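Long-range contact in lectin (Pleurotus ostreatus, PDB 6T0Q), which probably binds galactose-type sugars through calcium-containing, carbohydrate-binding-module-like domains: residues K65-D78 and S123-D137. Sequence-based numbering, arbitrary orientation.
With CA (calcium ion), chain F.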
ATOM      1  N   LYS A  65       5.804  28.715   7.069  1.00 57.68           N
ATOM      2  CA  LYS A  65       5.809  27.568   6.167  1.00 55.34           C
ATOM      3  C   LYS A  65       6.654  26.449   6.753  1.00 47.26           C
ATOM      4  O   LYS A  65       7.458  26.654   7.669  1.00 40.54           O
ATOM      5  CB  LYS A  65       6.330  27.942   4.777  1.00 51.59           C
ATOM      6  CG  LYS A  65       7.631  28.710   4.803  1.00 42.38           C
ATOM      7  CD  LYS A  65       8.168  28.877   3.405  1.00 44.27           C
ATOM      8  CE  LYS A  65       8.325  30.321   3.013  1.00 45.14           C
ATOM      9  NZ  LYS A  65       9.275  30.423   1.873  1.00 41.93           N
ATOM     10  N   CYS A  66       6.465  25.257   6.194  1.00 37.96           N
ATOM     11  CA  CYS A  66       7.148  24.050   6.627  1.00 29.38           C
ATOM     12  C   CYS A  66       8.087  23.579   5.529  1.00 30.72           C
ATOM     13  O   CYS A  66       7.718  23.570   4.351  1.00 22.83           O
ATOM     14  CB  CYS A  66       6.156  22.922   6.938  1.00 38.67           C
ATOM     15  SG  CYS A  66       5.115  23.163   8.403  1.00 58.24           S
ATOM     16  N   SER A  67       9.284  23.166   5.916  1.00 23.10           N
ATOM     17  CA  SER A  67      10.179  22.530   4.967  1.00 27.38           C
ATOM     18  C   SER A  67       9.725  21.094   4.734  1.00 29.87           C
ATOM     19  O   SER A  67       9.210  20.431   5.643  1.00 26.87           O
ATOM     20  CB  SER A  67      11.616  22.568   5.474  1.00 31.09           C
ATOM     21  OG  SER A  67      11.679  22.212   6.837  1.00 48.00           O
ATOM     22  N   VAL A  68       9.891  20.629   3.504  1.00 25.60           N
ATOM     23  CA  VAL A  68       9.426  19.313   3.082  1.00 25.94           C
ATOM     24  C   VAL A  68      10.594  18.405   2.704  1.00 21.97           C
ATOM     25  O   VAL A  68      10.720  17.292   3.215  1.00 23.11           O
ATOM     26  CB  VAL A  68       8.423  19.439   1.914  1.00 24.93           C
ATOM     27  CG1 VAL A  68       8.010  18.049   1.406  1.00 26.11           C
ATOM     28  CG2 VAL A  68       7.208  20.254   2.343  1.00 29.20           C
ATOM     29  N   CYS A  69      11.459  18.867   1.808  1.00 20.87           N
ATOM     30  CA  CYS A  69      12.562  18.049   1.329  1.00 19.85           C
ATOM     31  C   CYS A  69      13.605  18.977   0.728  1.00 23.38           C
ATOM     32  O   CYS A  69      13.370  20.179   0.571  1.00 22.55           O
ATOM     33  CB  CYS A  69      12.078  17.006   0.311  1.00 28.30           C
ATOM     34  SG  CYS A  69      11.184  17.694  -1.106  1.00 35.83           S
ATOM     35  N   ALA A  70      14.773  18.409   0.404  1.00 21.14           N
ATOM     36  CA  ALA A  70      15.895  19.207  -0.078  1.00 22.74           C
ATOM     37  C   ALA A  70      16.621  18.493  -1.201  1.00 22.74           C
ATOM     38  O   ALA A  70      16.768  17.268  -1.174  1.00 20.01           O
ATOM     39  CB  ALA A  70      16.922  19.506   1.025  1.00 20.31           C
ATOM     40  N   THR A  71      17.081  19.282  -2.172  1.00 21.04           N
ATOM     41  CA  THR A  71      18.058  18.856  -3.163  1.00 21.64           C
ATOM     42  C   THR A  71      19.420  19.371  -2.714  1.00 22.81           C
ATOM     43  O   THR A  71      19.574  20.572  -2.470  1.00 22.48           O
ATOM     44  CB  THR A  71      17.702  19.410  -4.541  1.00 24.93           C
ATOM     45  OG1 THR A  71      16.425  18.899  -4.946  1.00 26.78           O
ATOM     46  CG2 THR A  71      18.761  19.031  -5.561  1.00 22.89           C
ATOM     47  N   ILE A  72      20.394  18.477  -2.583  1.00 18.28           N
ATOM     48  CA  ILE A  72      21.706  18.835  -2.047  1.00 20.01           C
ATOM     49  C   ILE A  72      22.770  18.576  -3.103  1.00 21.14           C
ATOM     50  O   ILE A  72      22.737  17.544  -3.784  1.00 21.42           O
ATOM     51  CB  ILE A  72      22.006  18.042  -0.756  1.00 21.74           C
ATOM     52  CG1 ILE A  72      20.995  18.420   0.340  1.00 21.84           C
ATOM     53  CG2 ILE A  72      23.458  18.263  -0.281  1.00 20.12           C
ATOM     54  CD1 ILE A  72      20.903  17.404   1.473  1.00 22.23           C
ATOM     55  N   VAL A  73      23.713  19.510  -3.247  1.00 15.88           N
ATOM     56  CA  VAL A  73      24.933  19.272  -4.017  1.00 17.08           C
ATOM     57  C   VAL A  73      26.112  19.572  -3.106  1.00 20.42           C
ATOM     58  O   VAL A  73      26.159  20.643  -2.491  1.00 18.37           O
ATOM     59  CB  VAL A  73      25.006  20.128  -5.297  1.00 21.21           C
ATOM     60  CG1 VAL A  73      26.360  19.897  -6.002  1.00 15.37           C
ATOM     61  CG2 VAL A  73      23.842  19.784  -6.254  1.00 18.23           C
ATOM     62  N   VAL A  74      27.060  18.635  -3.018  1.00 16.47           N
ATOM     63  CA  VAL A  74      28.177  18.765  -2.082  1.00 17.76           C
ATOM     64  C   VAL A  74      29.474  18.390  -2.794  1.00 21.90           C
ATOM     65  O   VAL A  74      29.497  17.488  -3.639  1.00 18.91           O
ATOM     66  CB  VAL A  74      27.950  17.915  -0.807  1.00 20.81           C
ATOM     67  CG1 VAL A  74      27.700  16.443  -1.155  1.00 22.38           C
ATOM     68  CG2 VAL A  74      29.131  18.059   0.157  1.00 17.26           C
ATOM     69  N   ALA A  75      30.548  19.114  -2.476  1.00 18.52           N
ATOM     70  CA  ALA A  75      31.872  18.844  -3.018  1.00 18.74           C
ATOM     71  C   ALA A  75      32.883  18.952  -1.890  1.00 22.59           C
ATOM     72  O   ALA A  75      32.642  19.628  -0.886  1.00 19.85           O
ATOM     73  CB  ALA A  75      32.234  19.823  -4.142  1.00 15.80           C
ATOM     74  N   SER A  76      34.038  18.311  -2.068  1.00 18.27           N
ATOM     75  CA  SER A  76      34.987  18.272  -0.963  1.00 18.16           C
ATOM     76  C   SER A  76      36.401  18.091  -1.474  1.00 22.83           C
ATOM     77  O   SER A  76      36.635  17.454  -2.498  1.00 19.08           O
ATOM     78  CB  SER A  76      34.662  17.132   0.018  1.00 20.12           C
ATOM     79  OG  SER A  76      34.628  15.874  -0.658  1.00 20.38           O
ATOM     80  N   ASP A  77      37.345  18.601  -0.702  1.00 20.34           N
ATOM     81  CA  ASP A  77      38.752  18.269  -0.869  1.00 20.59           C
ATOM     82  C   ASP A  77      39.235  17.845   0.509  1.00 21.88           C
ATOM     83  O   ASP A  77      39.413  18.699   1.377  1.00 22.17           O
ATOM     84  CB  ASP A  77      39.528  19.477  -1.403  1.00 21.31           C
ATOM     85  CG  ASP A  77      40.999  19.176  -1.666  1.00 26.74           C
ATOM     86  OD1 ASP A  77      41.458  18.052  -1.353  1.00 26.52           O
ATOM     87  OD2 ASP A  77      41.690  20.074  -2.200  1.00 22.88           O
ATOM     88  N   ASP A  78      39.428  16.536   0.739  1.00 20.48           N
ATOM     89  CA  ASP A  78      39.363  15.454  -0.249  1.00 21.12           C
ATOM     90  C   ASP A  78      38.052  14.670  -0.258  1.00 21.96           C
ATOM     91  O   ASP A  78      37.638  14.181  -1.297  1.00 22.30           O
ATOM     92  CB  ASP A  78      40.487  14.443   0.009  1.00 24.52           C
ATOM     93  CG  ASP A  78      41.855  15.005  -0.276  1.00 28.59           C
ATOM     94  OD1 ASP A  78      42.256  14.964  -1.456  1.00 27.23           O
ATOM     95  OD2 ASP A  78      42.518  15.494   0.669  1.00 28.03           O
ATOM     96  N   SER A 123      48.252  19.988   1.779  1.00 20.47           N
ATOM     97  CA  SER A 123      47.362  20.284   0.667  1.00 22.38           C
ATOM     98  C   SER A 123      46.164  21.086   1.166  1.00 20.17           C
ATOM     99  O   SER A 123      45.888  21.111   2.371  1.00 19.93           O
ATOM    100  CB  SER A 123      46.881  18.989  -0.014  1.00 19.39           C
ATOM    101  OG  SER A 123      45.878  18.344   0.758  1.00 21.66           O
ATOM    102  N   PRO A 124      45.444  21.772   0.279  1.00 20.37           N
ATOM    103  CA  PRO A 124      44.264  22.524   0.725  1.00 22.49           C
ATOM    104  C   PRO A 124      43.170  21.577   1.202  1.00 23.83           C
ATOM    105  O   PRO A 124      43.154  20.390   0.878  1.00 20.54           O
ATOM    106  CB  PRO A 124      43.829  23.310  -0.519  1.00 22.61           C
ATOM    107  CG  PRO A 124      44.476  22.628  -1.683  1.00 22.35           C
ATOM    108  CD  PRO A 124      45.722  21.952  -1.163  1.00 18.74           C
ATOM    109  N   ALA A 125      42.254  22.115   2.003  1.00 17.62           N
ATOM    110  CA  ALA A 125      41.151  21.324   2.540  1.00 20.49           C
ATOM    111  C   ALA A 125      39.890  22.169   2.545  1.00 19.05           C
ATOM    112  O   ALA A 125      39.939  23.354   2.877  1.00 17.01           O
ATOM    113  CB  ALA A 125      41.445  20.840   3.975  1.00 17.12           C
ATOM    114  N   GLY A 126      38.761  21.563   2.197  1.00 19.94           N
ATOM    115  CA  GLY A 126      37.531  22.332   2.163  1.00 21.69           C
ATOM    116  C   GLY A 126      36.307  21.503   1.844  1.00 23.01           C
ATOM    117  O   GLY A 126      36.408  20.451   1.203  1.00 21.01           O
ATOM    118  N   ILE A 127      35.144  21.949   2.309  1.00 17.75           N
ATOM    119  CA  ILE A 127      33.879  21.366   1.891  1.00 16.68           C
ATOM    120  C   ILE A 127      32.989  22.495   1.402  1.00 19.90           C
ATOM    121  O   ILE A 127      33.072  23.635   1.875  1.00 18.85           O
ATOM    122  CB  ILE A 127      33.172  20.556   3.011  1.00 24.14           C
ATOM    123  CG1 ILE A 127      32.859  21.445   4.197  1.00 30.13           C
ATOM    124  CG2 ILE A 127      34.010  19.324   3.433  1.00 25.83           C
ATOM    125  CD1 ILE A 127      31.828  20.855   5.140  1.00 36.88           C
ATOM    126  N   MET A 128      32.128  22.169   0.448  1.00 18.33           N
ATOM    127  CA  MET A 128      31.195  23.124  -0.124  1.00 19.42           C
ATOM    128  C   MET A 128      29.882  22.406  -0.377  1.00 19.54           C
ATOM    129  O   MET A 128      29.880  21.280  -0.876  1.00 21.22           O
ATOM    130  CB  MET A 128      31.728  23.716  -1.438  1.00 18.33           C
ATOM    131  CG  MET A 128      30.644  24.417  -2.278  1.00 22.39           C
ATOM    132  SD  MET A 128      31.245  25.055  -3.863  1.00 24.35           S
ATOM    133  CE  MET A 128      31.963  26.592  -3.326  1.00 19.45           C
ATOM    134  N   ALA A 129      28.769  23.044  -0.016  1.00 17.82           N
ATOM    135  CA  ALA A 129      27.468  22.452  -0.281  1.00 20.10           C
ATOM    136  C   ALA A 129      26.441  23.549  -0.517  1.00 22.11           C
ATOM    137  O   ALA A 129      26.565  24.656   0.009  1.00 18.89           O
ATOM    138  CB  ALA A 129      27.010  21.545   0.869  1.00 17.30           C
ATOM    139  N   SER A 130      25.454  23.236  -1.357  1.00 19.06           N
ATOM    140  CA  SER A 130      24.196  23.961  -1.449  1.00 18.93           C
ATOM    141  C   SER A 130      23.069  23.027  -1.052  1.00 20.12           C
ATOM    142  O   SER A 130      23.042  21.862  -1.462  1.00 19.56           O
ATOM    143  CB  SER A 130      23.898  24.493  -2.869  1.00 24.37           C
ATOM    144  OG  SER A 130      24.575  25.714  -3.105  1.00 37.37           O
ATOM    145  N   ILE A 131      22.126  23.563  -0.296  1.00 18.36           N
ATOM    146  CA  ILE A 131      20.962  22.831   0.184  1.00 20.50           C
ATOM    147  C   ILE A 131      19.748  23.608  -0.304  1.00 22.17           C
ATOM    148  O   ILE A 131      19.419  24.665   0.248  1.00 20.59           O
ATOM    149  CB  ILE A 131      20.971  22.704   1.711  1.00 20.72           C
ATOM    150  CG1 ILE A 131      22.300  22.099   2.176  1.00 19.46           C
ATOM    151  CG2 ILE A 131      19.758  21.909   2.204  1.00 21.84           C
ATOM    152  CD1 ILE A 131      22.604  22.399   3.642  1.00 21.00           C
ATOM    153  N   LEU A 132      19.091  23.118  -1.348  1.00 18.02           N
ATOM    154  CA  LEU A 132      17.900  23.775  -1.870  1.00 19.88           C
ATOM    155  C   LEU A 132      16.684  23.146  -1.197  1.00 22.36           C
ATOM    156  O   LEU A 132      16.312  22.008  -1.510  1.00 21.41           O
ATOM    157  CB  LEU A 132      17.822  23.655  -3.389  1.00 21.79           C
ATOM    158  CG  LEU A 132      16.558  24.220  -4.053  1.00 22.32           C
ATOM    159  CD1 LEU A 132      16.397  25.704  -3.752  1.00 20.13           C
ATOM    160  CD2 LEU A 132      16.613  23.982  -5.556  1.00 20.11           C
ATOM    161  N   VAL A 133      16.073  23.885  -0.273  1.00 20.98           N
ATOM    162  CA  VAL A 133      14.954  23.394   0.527  1.00 24.27           C
ATOM    163  C   VAL A 133      13.652  23.752  -0.176  1.00 25.82           C
ATOM    164  O   VAL A 133      13.447  24.903  -0.564  1.00 24.72           O
ATOM    165  CB  VAL A 133      14.987  23.997   1.944  1.00 24.40           C
ATOM    166  CG1 VAL A 133      13.697  23.662   2.707  1.00 20.98           C
ATOM    167  CG2 VAL A 133      16.212  23.519   2.716  1.00 21.06           C
ATOM    168  N   HIS A 134      12.763  22.775  -0.324  1.00 22.84           N
ATOM    169  CA  HIS A 134      11.425  23.010  -0.851  1.00 22.62           C
ATOM    170  C   HIS A 134      10.433  23.038   0.301  1.00 25.32           C
ATOM    171  O   HIS A 134      10.480  22.173   1.183  1.00 23.95           O
ATOM    172  CB  HIS A 134      11.058  21.933  -1.865  1.00 27.50           C
ATOM    173  CG  HIS A 134      12.041  21.838  -2.984  1.00 38.05           C
ATOM    174  ND1 HIS A 134      12.039  22.715  -4.047  1.00 40.77           N
ATOM    175  CD2 HIS A 134      13.099  21.014  -3.174  1.00 39.90           C
ATOM    176  CE1 HIS A 134      13.034  22.414  -4.862  1.00 41.91           C
ATOM    177  NE2 HIS A 134      13.693  21.386  -4.355  1.00 40.45           N
ATOM    178  N   PHE A 135       9.555  24.041   0.299  1.00 24.17           N
ATOM    179  CA  PHE A 135       8.608  24.275   1.380  1.00 27.04           C
ATOM    180  C   PHE A 135       7.205  23.803   0.994  1.00 25.40           C
ATOM    181  O   PHE A 135       6.901  23.556  -0.175  1.00 24.05           O
ATOM    182  CB  PHE A 135       8.592  25.760   1.753  1.00 27.33           C
ATOM    183  CG  PHE A 135       9.921  26.273   2.240  1.00 25.63           C
ATOM    184  CD1 PHE A 135      10.379  25.953   3.512  1.00 26.79           C
ATOM    185  CD2 PHE A 135      10.711  27.075   1.432  1.00 27.04           C
ATOM    186  CE1 PHE A 135      11.598  26.417   3.967  1.00 27.68           C
ATOM    187  CE2 PHE A 135      11.938  27.552   1.885  1.00 25.05           C
ATOM    188  CZ  PHE A 135      12.381  27.219   3.146  1.00 26.96           C
ATOM    189  N   SER A 136       6.340  23.687   2.008  1.00 25.32           N
ATOM    190  CA  SER A 136       5.002  23.132   1.809  1.00 27.44           C
ATOM    191  C   SER A 136       4.140  23.968   0.866  1.00 32.81           C
ATOM    192  O   SER A 136       3.194  23.432   0.280  1.00 29.03           O
ATOM    193  CB  SER A 136       4.296  22.988   3.159  1.00 26.13           C
ATOM    194  OG  SER A 136       4.355  24.203   3.884  1.00 28.29           O
ATOM    195  N   ASP A 137       4.450  25.250   0.681  1.00 30.46           N
ATOM    196  CA  ASP A 137       3.640  26.116  -0.168  1.00 28.24           C
ATOM    197  C   ASP A 137       4.160  26.208  -1.596  1.00 30.19           C
ATOM    198  O   ASP A 137       3.661  27.025  -2.373  1.00 31.40           O
ATOM    199  CB  ASP A 137       3.531  27.524   0.442  1.00 35.26           C
ATOM    200  CG  ASP A 137       4.878  28.244   0.530  1.00 35.92           C
ATOM    201  OD1 ASP A 137       5.921  27.648   0.174  1.00 30.93           O
ATOM    202  OD2 ASP A 137       4.894  29.412   0.964  1.00 33.59           O
TER
HETATM  203 CA    CA F 403      43.408  17.958   0.298  1.00 28.90          CA
HETATM  204  O   HOH W   1      15.281  20.805  -6.589  1.00 26.87           O
HETATM  205  O   HOH W   2      44.342  16.510  -1.817  1.00 28.47           O
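D77 and P124 meet at a calcium ion where strand 67-76 ends and the antiparallel strand 126-135 begins. D77 CG is turned anti to its own N (chi1 -177°), which carries OD1 to 2.6 Å from calcium, while its OD2 accepts a hydrogen bond from W184 NE1. D78 OD2, S123 OG, the P124 carbonyl, a water and N118 OD1 complete the observed shell.

Between the ends, packing is tight: paired backbone hydrogen bonds run from D77–G126 to T71–L132, and A70, I72 and V74 share a face with A129 and I131, with A70 CB 3.9 Å from I131 CG2. A classic beta bulge then interrupts the ladder: V68 N donates to H134 O while H134 N donates to C69 O. One water bridges T71 OG1 and the in-plane edge of H134 at NE2, 2.8 Å from each atom.

The far end opens to solvent at K65 and D137, although F135 itself is buried. K65 CD makes a CH-pi contact over one ring face, 3.3 Å from F135 CG, and NZ an off-centre cation-pi contact; V133 CG1 lies over the opposite face. K65 NZ is also hydrogen-bonded to T139.

Strands 98-104 and 140-144 flank this pair, F82 of strand 79-84 packs on I72, V74 and A129, and W35 of strand 34-37 on A75 and M128.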